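Side-chain contacts in possible metal-dependent hydrolase (Veillonella parvula, PDB 3RPC), which binds two zinc ions in a metallo-beta-lactamase-type fold and is probably a metal-dependent hydrolase, though its substrate is not established: residues N64-V69 with L118-I123; R126-S131 with T162-G167; G152-A157 with L180-N185; G211-R216 with A220-V225. One frame throughout, in Å; residues are numbered along the deposited sequence. Where two conformers were deposited one is given.

Interaction 1: residues N64-V69 with L118-I123; sequences NVTAVV and LEFNGI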
loop_
_atom_site.group_PDB
_atom_site.type_symbol
_atom_site.label_atom_id
_atom_site.label_comp_id
_atom_site.label_asym_id
_atom_site.label_seq_id
_atom_site.Cartn_x
_atom_site.Cartn_y
_atom_site.Cartn_z
ATOM N N ASN A 64 6.436 -29.103 14.833
ATOM C CA ASN A 64 5.353 -29.329 13.871
ATOM C C ASN A 64 5.165 -28.205 12.859
ATOM O O ASN A 64 4.073 -28.026 12.311
ATOM C CB ASN A 64 4.029 -29.569 14.604
ATOM C CG ASN A 64 3.881 -30.996 15.094
ATOM O OD1 ASN A 64 4.074 -31.950 14.335
ATOM N ND2 ASN A 64 3.539 -31.152 16.371
ATOM N N VAL A 65 6.227 -27.451 12.603
ATOM C CA VAL A 65 6.143 -26.355 11.636
ATOM C C VAL A 65 6.006 -26.890 10.207
ATOM O O VAL A 65 6.793 -27.741 9.777
ATOM C CB VAL A 65 7.354 -25.403 11.765
ATOM C CG1 VAL A 65 7.344 -24.353 10.663
ATOM C CG2 VAL A 65 7.356 -24.733 13.135
ATOM N N THR A 66 4.992 -26.392 9.493
ATOM C CA THR A 66 4.667 -26.781 8.120
ATOM C C THR A 66 5.197 -25.766 7.115
ATOM O O THR A 66 5.512 -26.105 5.971
ATOM C CB THR A 66 3.134 -26.801 7.894
ATOM O OG1 THR A 66 2.472 -27.364 9.032
ATOM C CG2 THR A 66 2.788 -27.605 6.645
ATOM N N ALA A 67 5.244 -24.504 7.533
ATOM C CA ALA A 67 5.669 -23.428 6.645
ATOM C C ALA A 67 6.055 -22.233 7.484
ATOM O O ALA A 67 5.733 -22.175 8.667
ATOM C CB ALA A 67 4.558 -23.057 5.668
ATOM N N VAL A 68 6.771 -21.301 6.871
ATOM C CA VAL A 68 7.187 -20.089 7.561
ATOM C C VAL A 68 6.606 -18.890 6.817
ATOM O O VAL A 68 6.524 -18.888 5.591
ATOM C CB VAL A 68 8.723 -19.985 7.595
ATOM C CG1 VAL A 68 9.162 -18.810 8.437
ATOM C CG2 VAL A 68 9.334 -21.264 8.154
ATOM N N VAL A 69 6.173 -17.886 7.574
ATOM C CA VAL A 69 5.696 -16.631 6.993
ATOM C C VAL A 69 6.612 -15.538 7.509
ATOM O O VAL A 69 6.772 -15.382 8.712
ATOM C CB VAL A 69 4.249 -16.316 7.422
ATOM C CG1 VAL A 69 3.841 -14.904 6.972
ATOM C CG2 VAL A 69 3.300 -17.358 6.855
ATOM N N LEU A 118 -2.004 -16.504 -2.086
ATOM C CA LEU A 118 -1.563 -17.847 -2.456
ATOM C C LEU A 118 -2.377 -18.844 -1.655
ATOM O O LEU A 118 -2.915 -18.509 -0.595
ATOM C CB LEU A 118 -0.077 -18.050 -2.144
ATOM C CG LEU A 118 0.919 -17.224 -2.964
ATOM C CD1 LEU A 118 2.332 -17.442 -2.473
ATOM C CD2 LEU A 118 0.801 -17.533 -4.462
ATOM N N GLU A 119 -2.486 -20.063 -2.167
ATOM C CA GLU A 119 -3.137 -21.125 -1.420
ATOM C C GLU A 119 -2.097 -22.113 -0.913
ATOM O O GLU A 119 -1.102 -22.394 -1.588
ATOM C CB GLU A 119 -4.181 -21.834 -2.284
ATOM C CG GLU A 119 -5.182 -22.652 -1.484
ATOM C CD GLU A 119 -6.544 -22.722 -2.151
ATOM O OE1 GLU A 119 -6.725 -22.078 -3.207
ATOM O OE2 GLU A 119 -7.435 -23.416 -1.615
ATOM N N PHE A 120 -2.329 -22.630 0.283
ATOM C CA PHE A 120 -1.420 -23.596 0.875
ATOM C C PHE A 120 -2.224 -24.538 1.745
ATOM O O PHE A 120 -2.777 -24.124 2.764
ATOM C CB PHE A 120 -0.356 -22.879 1.720
ATOM C CG PHE A 120 0.696 -23.798 2.278
ATOM C CD1 PHE A 120 1.621 -24.402 1.439
ATOM C CD2 PHE A 120 0.766 -24.062 3.640
ATOM C CE1 PHE A 120 2.589 -25.254 1.945
ATOM C CE2 PHE A 120 1.741 -24.907 4.155
ATOM C CZ PHE A 120 2.651 -25.510 3.307
ATOM N N ASN A 121 -2.312 -25.799 1.332
ATOM C CA ASN A 121 -3.014 -26.799 2.125
ATOM C C ASN A 121 -4.423 -26.374 2.534
ATOM O O ASN A 121 -4.858 -26.631 3.661
ATOM C CB ASN A 121 -2.192 -27.176 3.363
ATOM C CG ASN A 121 -0.864 -27.810 3.010
ATOM O OD1 ASN A 121 -0.698 -28.372 1.928
ATOM N ND2 ASN A 121 0.091 -27.731 3.932
ATOM N N GLY A 122 -5.132 -25.741 1.608
ATOM C CA GLY A 122 -6.511 -25.343 1.825
ATOM C C GLY A 122 -6.649 -23.995 2.506
ATOM O O GLY A 122 -7.759 -23.516 2.719
ATOM N N ILE A 123 -5.521 -23.383 2.847
ATOM C CA ILE A 123 -5.527 -22.087 3.513
ATOM C C ILE A 123 -5.135 -21.006 2.527
ATOM O O ILE A 123 -4.131 -21.139 1.820
ATOM C CB ILE A 123 -4.533 -22.064 4.682
ATOM C CG1 ILE A 123 -4.892 -23.158 5.687
ATOM C CG2 ILE A 123 -4.510 -20.676 5.350
ATOM C CD1 ILE A 123 -3.728 -23.629 6.496
#
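Phe120 points its ring at the side chains of Thr66 and Ala67, whose methyl carbons meet the CE2-CZ corner of the ring. Thr66 CG2 meets the ring at the edge, near its plane, 3.8 Å from Phe120 CE2. Ala67 CB comes in obliquely at 3.7 Å from Phe120 CE2 and lies nearly as close to CZ. With CG anti to the backbone N (chi1 -175°), the phenyl group stretches across from the strand 117-120 toward strand 67-69, which belongs to the other sheet of the sandwich. Phe93, a neighbour of Ala67 in that other sheet, meets the same ring edge-to-face.

Asn121 approaches Thr66 from the opposite direction. Its ND2 sits 3.8 Å from Thr66 CG2 and lies 3.2 Å above the Phe120 ring plane, offset toward the rim. Asn121 and Gly122 form the corners of the type I' turn between Phe120 and Ile123, a place suited to Asn-Gly because both residues take positive phi, and that turn links the hairpin strands 117-120 and 123-128.

Thr66 divides its two branches: the methyl faces Phe120, while OG1 is hydrogen-bonded to Thr23 N in strand 22-26. Asn121 ND2 makes only a weak hydrogen bond, to Thr22 OG1. Threonine therefore suits a border position, serving the aromatic ring with one branch and a backbone amide with the other, while dispersion between carbons carries the contact.

Interaction 2: residues R126-S131 with T162-G167; sequences RKTGGS and TVYLVG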
loop_
_atom_site.group_PDB
_atom_site.type_symbol
_atom_site.label_atom_id
_atom_site.label_comp_id
_atom_site.label_asym_id
_atom_site.label_seq_id
_atom_site.Cartn_x
_atom_site.Cartn_y
_atom_site.Cartn_z
ATOM N N ARG A 126 -3.484 -13.943 2.134
ATOM C CA ARG A 126 -3.646 -12.732 1.341
ATOM C C ARG A 126 -2.747 -11.643 1.894
ATOM O O ARG A 126 -2.764 -11.362 3.094
ATOM C CB ARG A 126 -5.089 -12.234 1.393
ATOM C CG ARG A 126 -6.152 -13.250 1.080
ATOM C CD ARG A 126 -7.517 -12.551 1.003
ATOM N NE ARG A 126 -8.607 -13.478 0.719
ATOM C CZ ARG A 126 -8.924 -13.911 -0.497
ATOM N NH1 ARG A 126 -8.233 -13.499 -1.553
ATOM N NH2 ARG A 126 -9.930 -14.762 -0.658
ATOM N N LYS A 127 -1.968 -11.020 1.025
ATOM C CA LYS A 127 -1.095 -9.944 1.463
ATOM C C LYS A 127 -1.878 -8.680 1.752
ATOM O O LYS A 127 -2.736 -8.269 0.960
ATOM C CB LYS A 127 -0.005 -9.662 0.429
ATOM C CG LYS A 127 0.899 -8.499 0.831
ATOM C CD LYS A 127 2.174 -8.437 0.011
ATOM C CE LYS A 127 1.908 -8.008 -1.413
ATOM N NZ LYS A 127 3.141 -8.096 -2.243
ATOM N N THR A 128 -1.582 -8.057 2.882
ATOM C CA THR A 128 -2.184 -6.764 3.202
ATOM C C THR A 128 -1.098 -5.693 3.212
ATOM O O THR A 128 0.094 -5.990 3.410
ATOM C CB THR A 128 -2.913 -6.787 4.562
ATOM O OG1 THR A 128 -1.974 -7.048 5.614
ATOM C CG2 THR A 128 -3.991 -7.867 4.576
ATOM N N GLY A 129 -1.504 -4.444 3.005
ATOM C CA GLY A 129 -0.557 -3.348 2.983
ATOM C C GLY A 129 -0.197 -2.806 4.352
ATOM O O GLY A 129 -0.805 -3.165 5.364
ATOM N N GLY A 130 0.800 -1.934 4.381
ATOM C CA GLY A 130 1.209 -1.306 5.621
ATOM C C GLY A 130 2.252 -0.230 5.396
ATOM O O GLY A 130 2.940 -0.205 4.364
ATOM N N SER A 131 2.369 0.665 6.371
ATOM C CA SER A 131 3.436 1.659 6.391
ATOM C C SER A 131 4.144 1.567 7.728
ATOM O O SER A 131 3.530 1.788 8.772
ATOM C CB SER A 131 2.869 3.063 6.205
ATOM O OG SER A 131 2.177 3.140 4.973
ATOM N N THR A 162 -11.125 -16.259 10.334
ATOM C CA THR A 162 -10.203 -15.511 9.508
ATOM C C THR A 162 -9.257 -14.767 10.436
ATOM O O THR A 162 -9.694 -14.095 11.365
ATOM C CB THR A 162 -10.954 -14.530 8.615
ATOM O OG1 THR A 162 -11.715 -15.273 7.657
ATOM C CG2 THR A 162 -9.981 -13.602 7.894
ATOM N N VAL A 163 -7.962 -14.922 10.190
ATOM C CA VAL A 163 -6.931 -14.343 11.038
ATOM C C VAL A 163 -6.198 -13.230 10.299
ATOM O O VAL A 163 -5.706 -13.435 9.189
ATOM C CB VAL A 163 -5.911 -15.415 11.468
ATOM C CG1 VAL A 163 -4.827 -14.808 12.339
ATOM C CG2 VAL A 163 -6.619 -16.558 12.190
ATOM N N TYR A 164 -6.119 -12.052 10.924
ATOM C CA TYR A 164 -5.413 -10.912 10.341
ATOM C C TYR A 164 -4.137 -10.678 11.131
ATOM O O TYR A 164 -4.182 -10.199 12.265
ATOM C CB TYR A 164 -6.304 -9.659 10.387
ATOM C CG TYR A 164 -5.730 -8.396 9.769
ATOM C CD1 TYR A 164 -4.625 -8.423 8.914
ATOM C CD2 TYR A 164 -6.302 -7.160 10.053
ATOM C CE1 TYR A 164 -4.121 -7.240 8.348
ATOM C CE2 TYR A 164 -5.807 -6.001 9.511
ATOM C CZ TYR A 164 -4.719 -6.033 8.670
ATOM O OH TYR A 164 -4.255 -4.838 8.143
ATOM N N LEU A 165 -3.002 -11.050 10.543
ATOM C CA LEU A 165 -1.691 -10.719 11.082
ATOM C C LEU A 165 -1.363 -9.333 10.546
ATOM O O LEU A 165 -1.009 -9.163 9.386
ATOM C CB LEU A 165 -0.670 -11.749 10.597
ATOM C CG LEU A 165 0.782 -11.571 11.015
ATOM C CD1 LEU A 165 0.979 -11.961 12.472
ATOM C CD2 LEU A 165 1.665 -12.442 10.115
ATOM N N VAL A 166 -1.518 -8.317 11.387
ATOM C CA VAL A 166 -1.489 -6.945 10.879
ATOM C C VAL A 166 -0.097 -6.519 10.400
ATOM O O VAL A 166 0.042 -5.808 9.389
ATOM C CB VAL A 166 -1.999 -5.965 11.938
ATOM C CG1 VAL A 166 -1.986 -4.527 11.390
ATOM C CG2 VAL A 166 -3.410 -6.355 12.362
ATOM N N GLY A 167 0.928 -6.949 11.133
ATOM C CA GLY A 167 2.306 -6.664 10.767
ATOM C C GLY A 167 2.853 -5.351 11.302
ATOM O O GLY A 167 2.188 -4.637 12.057
HETATM O O HOH W 1 -1.610 -4.948 7.350
#
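In the metallo-beta-lactamase sandwich, strands 123-128 and 163-165 flank strand 152-156 in one sheet, and Thr128 and Tyr164 meet across it near the end that leads to the metal centre. Both segments stop one residue short of a zinc ligand: His132 follows Ser131, and Asp168, which binds both zinc ions, follows Gly167. The side chain of Leu165 is about 11 Å from a zinc ion.

Thr128 OG1 sits at the edge of the tyrosine ring, near the ring plane, 3.5 Å from Tyr164 CE1. The methyl, Thr128 CG2, lies well off that plane, 3.8 Å from Tyr164 CE1. Tyr164 has CG anti to the backbone N (chi1 -178°), and this extended pose carries the phenol toward Thr128 although the side chain does not start out in that direction. Val166 CG2 covers one face of the ring, 3.7 Å above its centre. Ala178 of helix 173-182 packs on both Thr128 and Tyr164.

Beyond the ring edge the two hydroxyls share one water rather than bonding to each other. Threonine and tyrosine suit this buried place because each offers a hydroxyl donor along with carbon surface. The water accepts from Thr128 OG1 at 2.7 Å and from Tyr164 OH at 2.8 Å, and donates to two backbone oxygens, Gly129 O and Val166 O, each 2.8 Å away.

Interaction 3: residues G152-A157 with L180-N185; sequences GVIFEA and LRFDPN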
loop_
_atom_site.group_PDB
_atom_site.type_symbol
_atom_site.label_atom_id
_atom_site.label_comp_id
_atom_site.label_asym_id
_atom_site.label_seq_id
_atom_site.Cartn_x
_atom_site.Cartn_y
_atom_site.Cartn_z
ATOM N N GLY A 152 1.196 -7.262 6.033
ATOM C CA GLY A 152 0.407 -8.105 6.908
ATOM C C GLY A 152 -0.113 -9.269 6.081
ATOM O O GLY A 152 0.103 -9.328 4.860
ATOM N N VAL A 153 -0.768 -10.218 6.741
ATOM C CA VAL A 153 -1.314 -11.383 6.057
ATOM C C VAL A 153 -2.692 -11.709 6.621
ATOM O O VAL A 153 -2.888 -11.740 7.838
ATOM C CB VAL A 153 -0.400 -12.619 6.223
ATOM C CG1 VAL A 153 -0.952 -13.795 5.421
ATOM C CG2 VAL A 153 1.021 -12.285 5.796
ATOM N N ILE A 154 -3.646 -11.924 5.722
ATOM C CA ILE A 154 -4.952 -12.469 6.071
ATOM C C ILE A 154 -4.925 -13.977 5.797
ATOM O O ILE A 154 -4.539 -14.403 4.708
ATOM C CB ILE A 154 -6.065 -11.789 5.232
ATOM C CG1 ILE A 154 -6.390 -10.400 5.802
ATOM C CG2 ILE A 154 -7.316 -12.656 5.178
ATOM C CD1 ILE A 154 -7.222 -10.434 7.075
ATOM N N PHE A 155 -5.268 -14.780 6.802
ATOM C CA PHE A 155 -5.371 -16.235 6.624
ATOM C C PHE A 155 -6.852 -16.627 6.634
ATOM O O PHE A 155 -7.571 -16.325 7.588
ATOM C CB PHE A 155 -4.668 -17.008 7.754
ATOM C CG PHE A 155 -3.199 -16.705 7.911
ATOM C CD1 PHE A 155 -2.240 -17.599 7.448
ATOM C CD2 PHE A 155 -2.775 -15.555 8.553
ATOM C CE1 PHE A 155 -0.888 -17.342 7.619
ATOM C CE2 PHE A 155 -1.419 -15.290 8.726
ATOM C CZ PHE A 155 -0.474 -16.181 8.251
ATOM N N GLU A 156 -7.304 -17.292 5.575
ATOM C CA GLU A 156 -8.679 -17.771 5.482
ATOM C C GLU A 156 -8.692 -19.271 5.236
ATOM O O GLU A 156 -7.833 -19.792 4.531
ATOM C CB GLU A 156 -9.410 -17.084 4.334
ATOM C CG GLU A 156 -9.588 -15.598 4.525
ATOM C CD GLU A 156 -10.193 -14.929 3.307
ATOM O OE1 GLU A 156 -10.057 -15.479 2.194
ATOM O OE2 GLU A 156 -10.811 -13.860 3.462
ATOM N N ALA A 157 -9.670 -19.962 5.812
ATOM C CA ALA A 157 -9.853 -21.391 5.548
ATOM C C ALA A 157 -11.274 -21.790 5.921
ATOM O O ALA A 157 -11.900 -21.148 6.766
ATOM C CB ALA A 157 -8.833 -22.222 6.326
ATOM N N LEU A 180 -12.322 -4.196 6.520
ATOM C CA LEU A 180 -13.644 -4.196 5.918
ATOM C C LEU A 180 -13.793 -5.296 4.861
ATOM O O LEU A 180 -14.833 -5.950 4.775
ATOM C CB LEU A 180 -13.954 -2.818 5.326
ATOM C CG LEU A 180 -15.342 -2.659 4.692
ATOM C CD1 LEU A 180 -16.447 -2.819 5.729
ATOM C CD2 LEU A 180 -15.456 -1.310 3.997
ATOM N N ARG A 181 -12.748 -5.516 4.071
ATOM C CA ARG A 181 -12.831 -6.494 2.991
ATOM C C ARG A 181 -12.906 -7.930 3.483
ATOM O O ARG A 181 -13.626 -8.747 2.912
ATOM C CB ARG A 181 -11.657 -6.334 2.028
ATOM C CG ARG A 181 -11.726 -5.042 1.253
ATOM C CD ARG A 181 -10.422 -4.698 0.574
ATOM N NE ARG A 181 -10.517 -3.371 -0.038
ATOM C CZ ARG A 181 -9.565 -2.818 -0.779
ATOM N NH1 ARG A 181 -8.432 -3.469 -0.998
ATOM N NH2 ARG A 181 -9.748 -1.602 -1.288
ATOM N N PHE A 182 -12.170 -8.237 4.547
ATOM C CA PHE A 182 -12.014 -9.629 4.970
ATOM C C PHE A 182 -12.618 -9.947 6.338
ATOM O O PHE A 182 -12.669 -11.113 6.742
ATOM C CB PHE A 182 -10.535 -10.030 4.903
ATOM C CG PHE A 182 -9.912 -9.749 3.571
ATOM C CD1 PHE A 182 -10.363 -10.405 2.440
ATOM C CD2 PHE A 182 -8.898 -8.809 3.439
ATOM C CE1 PHE A 182 -9.812 -10.134 1.199
ATOM C CE2 PHE A 182 -8.341 -8.539 2.207
ATOM C CZ PHE A 182 -8.799 -9.201 1.085
ATOM N N ASP A 183 -13.078 -8.912 7.036
ATOM C CA ASP A 183 -13.755 -9.061 8.325
ATOM C C ASP A 183 -13.120 -10.136 9.199
ATOM O O ASP A 183 -13.767 -11.135 9.532
ATOM C CB ASP A 183 -15.239 -9.384 8.123
ATOM C CG ASP A 183 -16.034 -9.304 9.414
ATOM O OD1 ASP A 183 -15.699 -8.459 10.273
ATOM O OD2 ASP A 183 -16.995 -10.084 9.571
ATOM N N PRO A 184 -11.853 -9.931 9.578
ATOM C CA PRO A 184 -11.165 -10.933 10.401
ATOM C C PRO A 184 -11.812 -11.155 11.766
ATOM O O PRO A 184 -12.297 -10.207 12.403
ATOM C CB PRO A 184 -9.752 -10.360 10.560
ATOM C CG PRO A 184 -9.905 -8.879 10.311
ATOM C CD PRO A 184 -11.009 -8.756 9.295
ATOM N N ASN A 185 -11.800 -12.413 12.196
ATOM C CA ASN A 185 -12.335 -12.820 13.490
ATOM C C ASN A 185 -11.267 -12.816 14.575
ATOM O O ASN A 185 -11.585 -12.770 15.763
ATOM C CB ASN A 185 -12.952 -14.216 13.373
ATOM C CG ASN A 185 -13.893 -14.330 12.192
ATOM O OD1 ASN A 185 -13.595 -15.014 11.219
ATOM N ND2 ASN A 185 -15.026 -13.640 12.262
HETATM O O HOH W 2 -12.738 -13.623 5.599
#
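Ile154 and Phe182 supply most of the apolar contact, where strand 152-156 is covered by the last turn of helix 173-182. Ile154 CG1 lies 3.8 Å from Phe182 CD2, meeting the ring obliquely, and CD1 reaches 4.0 Å from Phe182 CB. The same CD1 touches Pro184 CB at 4.3 Å, so the CG1-CD1 arm of Ile154 spans the helix end and the chain leaving it. Arg181 CB lies over the centre of one ring face, and Arg126 of the neighbouring strand also packs on Phe182.

The polar side belongs to Glu156. Its chain is extended beyond CG, which brings OE2 3.6 Å from Phe182 CD1, with carboxylate and ring planes 79° apart. A water joins OE2 to the helix end, donating to Glu156 OE2 at 2.9 Å and to Phe182 O at 2.8 Å.

The other carboxylate oxygen, OE1, makes a salt bridge with Arg126 NE. A carboxylate close to the carbonyl end of a helix would probably be disfavoured by charge alone; the water separates the two acceptors while bonding both, and Arg126 probably offsets the negative charge. Glutamate is long enough to serve both partners from the partly exposed margin of an otherwise apolar contact.

Interaction 4: residues G211-R216 with A220-V225; sequences GRMVVR and AKIIAV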
loop_
_atom_site.group_PDB
_atom_site.type_symbol
_atom_site.label_atom_id
_atom_site.label_comp_id
_atom_site.label_asym_id
_atom_site.label_seq_id
_atom_site.Cartn_x
_atom_site.Cartn_y
_atom_site.Cartn_z
ATOM N N GLY A 211 -7.352 0.382 21.151
ATOM C CA GLY A 211 -8.669 0.918 21.431
ATOM C C GLY A 211 -9.462 1.064 20.142
ATOM O O GLY A 211 -10.658 0.752 20.094
ATOM N N ARG A 212 -8.791 1.525 19.089
ATOM C CA ARG A 212 -9.475 1.771 17.821
ATOM C C ARG A 212 -9.908 0.452 17.203
ATOM O O ARG A 212 -10.978 0.364 16.593
ATOM C CB ARG A 212 -8.573 2.549 16.857
ATOM C CG ARG A 212 -9.291 3.071 15.616
ATOM C CD ARG A 212 -8.345 3.831 14.692
ATOM N NE ARG A 212 -7.658 4.919 15.393
ATOM C CZ ARG A 212 -6.347 4.935 15.626
ATOM N NH1 ARG A 212 -5.574 3.944 15.185
ATOM N NH2 ARG A 212 -5.801 5.949 16.284
HETATM N N MSE A 213 -9.084 -0.579 17.363
HETATM C CA MSE A 213 -9.422 -1.878 16.788
HETATM C C MSE A 213 -10.675 -2.465 17.430
HETATM O O MSE A 213 -11.483 -3.125 16.765
HETATM C CB MSE A 213 -8.259 -2.872 16.930
HETATM C CG MSE A 213 -8.424 -4.161 16.127
HETATM SE SE MSE A 213 -8.383 -3.784 14.209
HETATM C CE MSE A 213 -6.514 -3.444 13.983
ATOM N N VAL A 214 -10.831 -2.246 18.731
ATOM C CA VAL A 214 -11.982 -2.766 19.446
ATOM C C VAL A 214 -13.265 -2.076 18.979
ATOM O O VAL A 214 -14.317 -2.710 18.876
ATOM C CB VAL A 214 -11.802 -2.619 20.969
ATOM C CG1 VAL A 214 -13.111 -2.888 21.692
ATOM C CG2 VAL A 214 -10.698 -3.569 21.458
ATOM N N VAL A 215 -13.163 -0.784 18.676
ATOM C CA VAL A 215 -14.301 -0.053 18.133
ATOM C C VAL A 215 -14.628 -0.553 16.729
ATOM O O VAL A 215 -15.796 -0.778 16.391
ATOM C CB VAL A 215 -14.029 1.455 18.085
ATOM C CG1 VAL A 215 -15.147 2.184 17.342
ATOM C CG2 VAL A 215 -13.868 2.006 19.500
ATOM N N ARG A 216 -13.600 -0.746 15.911
ATOM C CA ARG A 216 -13.846 -1.151 14.526
ATOM C C ARG A 216 -14.396 -2.568 14.416
ATOM O O ARG A 216 -15.283 -2.832 13.606
ATOM C CB ARG A 216 -12.589 -1.006 13.662
ATOM C CG ARG A 216 -12.866 -1.024 12.160
ATOM C CD ARG A 216 -13.488 0.286 11.674
ATOM N NE ARG A 216 -12.514 1.370 11.675
ATOM C CZ ARG A 216 -12.454 2.332 12.590
ATOM N NH1 ARG A 216 -11.515 3.259 12.512
ATOM N NH2 ARG A 216 -13.339 2.371 13.584
ATOM N N ALA A 220 -14.205 -9.220 17.267
ATOM C CA ALA A 220 -12.945 -9.895 16.978
ATOM C C ALA A 220 -12.180 -10.201 18.256
ATOM O O ALA A 220 -12.285 -9.477 19.251
ATOM C CB ALA A 220 -12.085 -9.055 16.031
ATOM N N LYS A 221 -11.422 -11.286 18.216
ATOM C CA LYS A 221 -10.477 -11.599 19.276
ATOM C C LYS A 221 -9.173 -10.909 18.911
ATOM O O LYS A 221 -8.531 -11.263 17.918
ATOM C CB LYS A 221 -10.262 -13.104 19.368
ATOM C CG LYS A 221 -9.326 -13.516 20.481
ATOM C CD LYS A 221 -9.937 -14.625 21.322
ATOM C CE LYS A 221 -10.189 -15.873 20.498
ATOM N NZ LYS A 221 -11.044 -16.845 21.228
ATOM N N ILE A 222 -8.797 -9.900 19.682
ATOM C CA ILE A 222 -7.560 -9.190 19.432
ATOM C C ILE A 222 -6.425 -9.794 20.258
ATOM O O ILE A 222 -6.616 -10.138 21.424
ATOM C CB ILE A 222 -7.740 -7.703 19.735
ATOM C CG1 ILE A 222 -8.746 -7.123 18.733
ATOM C CG2 ILE A 222 -6.410 -6.992 19.685
ATOM C CD1 ILE A 222 -9.464 -5.884 19.206
ATOM N N ILE A 223 -5.260 -9.948 19.636
ATOM C CA ILE A 223 -4.095 -10.507 20.312
ATOM C C ILE A 223 -2.954 -9.524 20.133
ATOM O O ILE A 223 -2.526 -9.279 19.003
ATOM C CB ILE A 223 -3.706 -11.887 19.714
ATOM C CG1 ILE A 223 -4.875 -12.868 19.861
ATOM C CG2 ILE A 223 -2.461 -12.439 20.404
ATOM C CD1 ILE A 223 -4.658 -14.237 19.188
ATOM N N ALA A 224 -2.477 -8.944 21.236
ATOM C CA ALA A 224 -1.416 -7.943 21.192
ATOM C C ALA A 224 -0.048 -8.551 21.473
ATOM O O ALA A 224 0.152 -9.213 22.501
ATOM C CB ALA A 224 -1.711 -6.810 22.184
ATOM N N VAL A 225 0.888 -8.317 20.559
ATOM C CA VAL A 225 2.232 -8.885 20.650
ATOM C C VAL A 225 3.304 -7.844 20.298
ATOM O O VAL A 225 3.019 -6.643 20.299
ATOM C CB VAL A 225 2.373 -10.149 19.762
ATOM C CG1 VAL A 225 1.380 -11.223 20.214
ATOM C CG2 VAL A 225 2.167 -9.811 18.287
#
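Ile222 pushes its terminal methyl, CD1, into the angle between two consecutive helix residues, Met213 and Val214. The closest approach is Val214 CG2 to Ile222 CD1 at 3.5 Å, tighter than usual van der Waals contact, with the two side chains crossing at about a right angle. Met213 CG stands 3.7 Å from the same CD1 and 4.0 Å from Ile222 CG1. Met213 is a selenomethionine; CG, anti to the backbone N (chi1 -169°), reaches Ile222, and the bends at chi2 and chi3 then lead the selenium and CE away; the two side chains cross at a slant.

Helix 207-216 and strand 221-225 are the second and third elements of a beta-alpha-beta unit that begins with strand 186-190, and this contact is part of the packing of the helix on the sheet. Long, flexible methionine also reaches Ile187 of the first strand and Leu179 of helix 173-182, while Ile222 packs on Met189. The beta-branched Ile222 fits an extended strand, and its CG1-CD1 arm is long enough to cross to the helix. Compact Val214 fits where the helix comes close; CG2, anti to the carbonyl carbon, is the branch turned to Ile222, and Val214 also touches His252.

In the fold
All four contacts reach the same seven-stranded sheet. Interactions 2 and 4 are buried, 1 and 3 partly exposed. Interaction 1 ties the hairpin at its outer edge to the other sheet. Interactions 2 and 3 alternate along the chain and sit closest, centres about 8 Å apart, joined by the backbone pairing of strands 152-156 and 163-165; Arg126 also packs on Phe182, and Tyr164 on Pro184. Interaction 4 lies further along, joined to 3 by a probable Lys221 N to Asn185 O hydrogen bond. Chemistry varies with place: methyls against a ring in 1, a four-bonded water between segments that lead to zinc ligands in 2, apolar packing with a charged margin in 3, aliphatic helix-on-strand packing in 4.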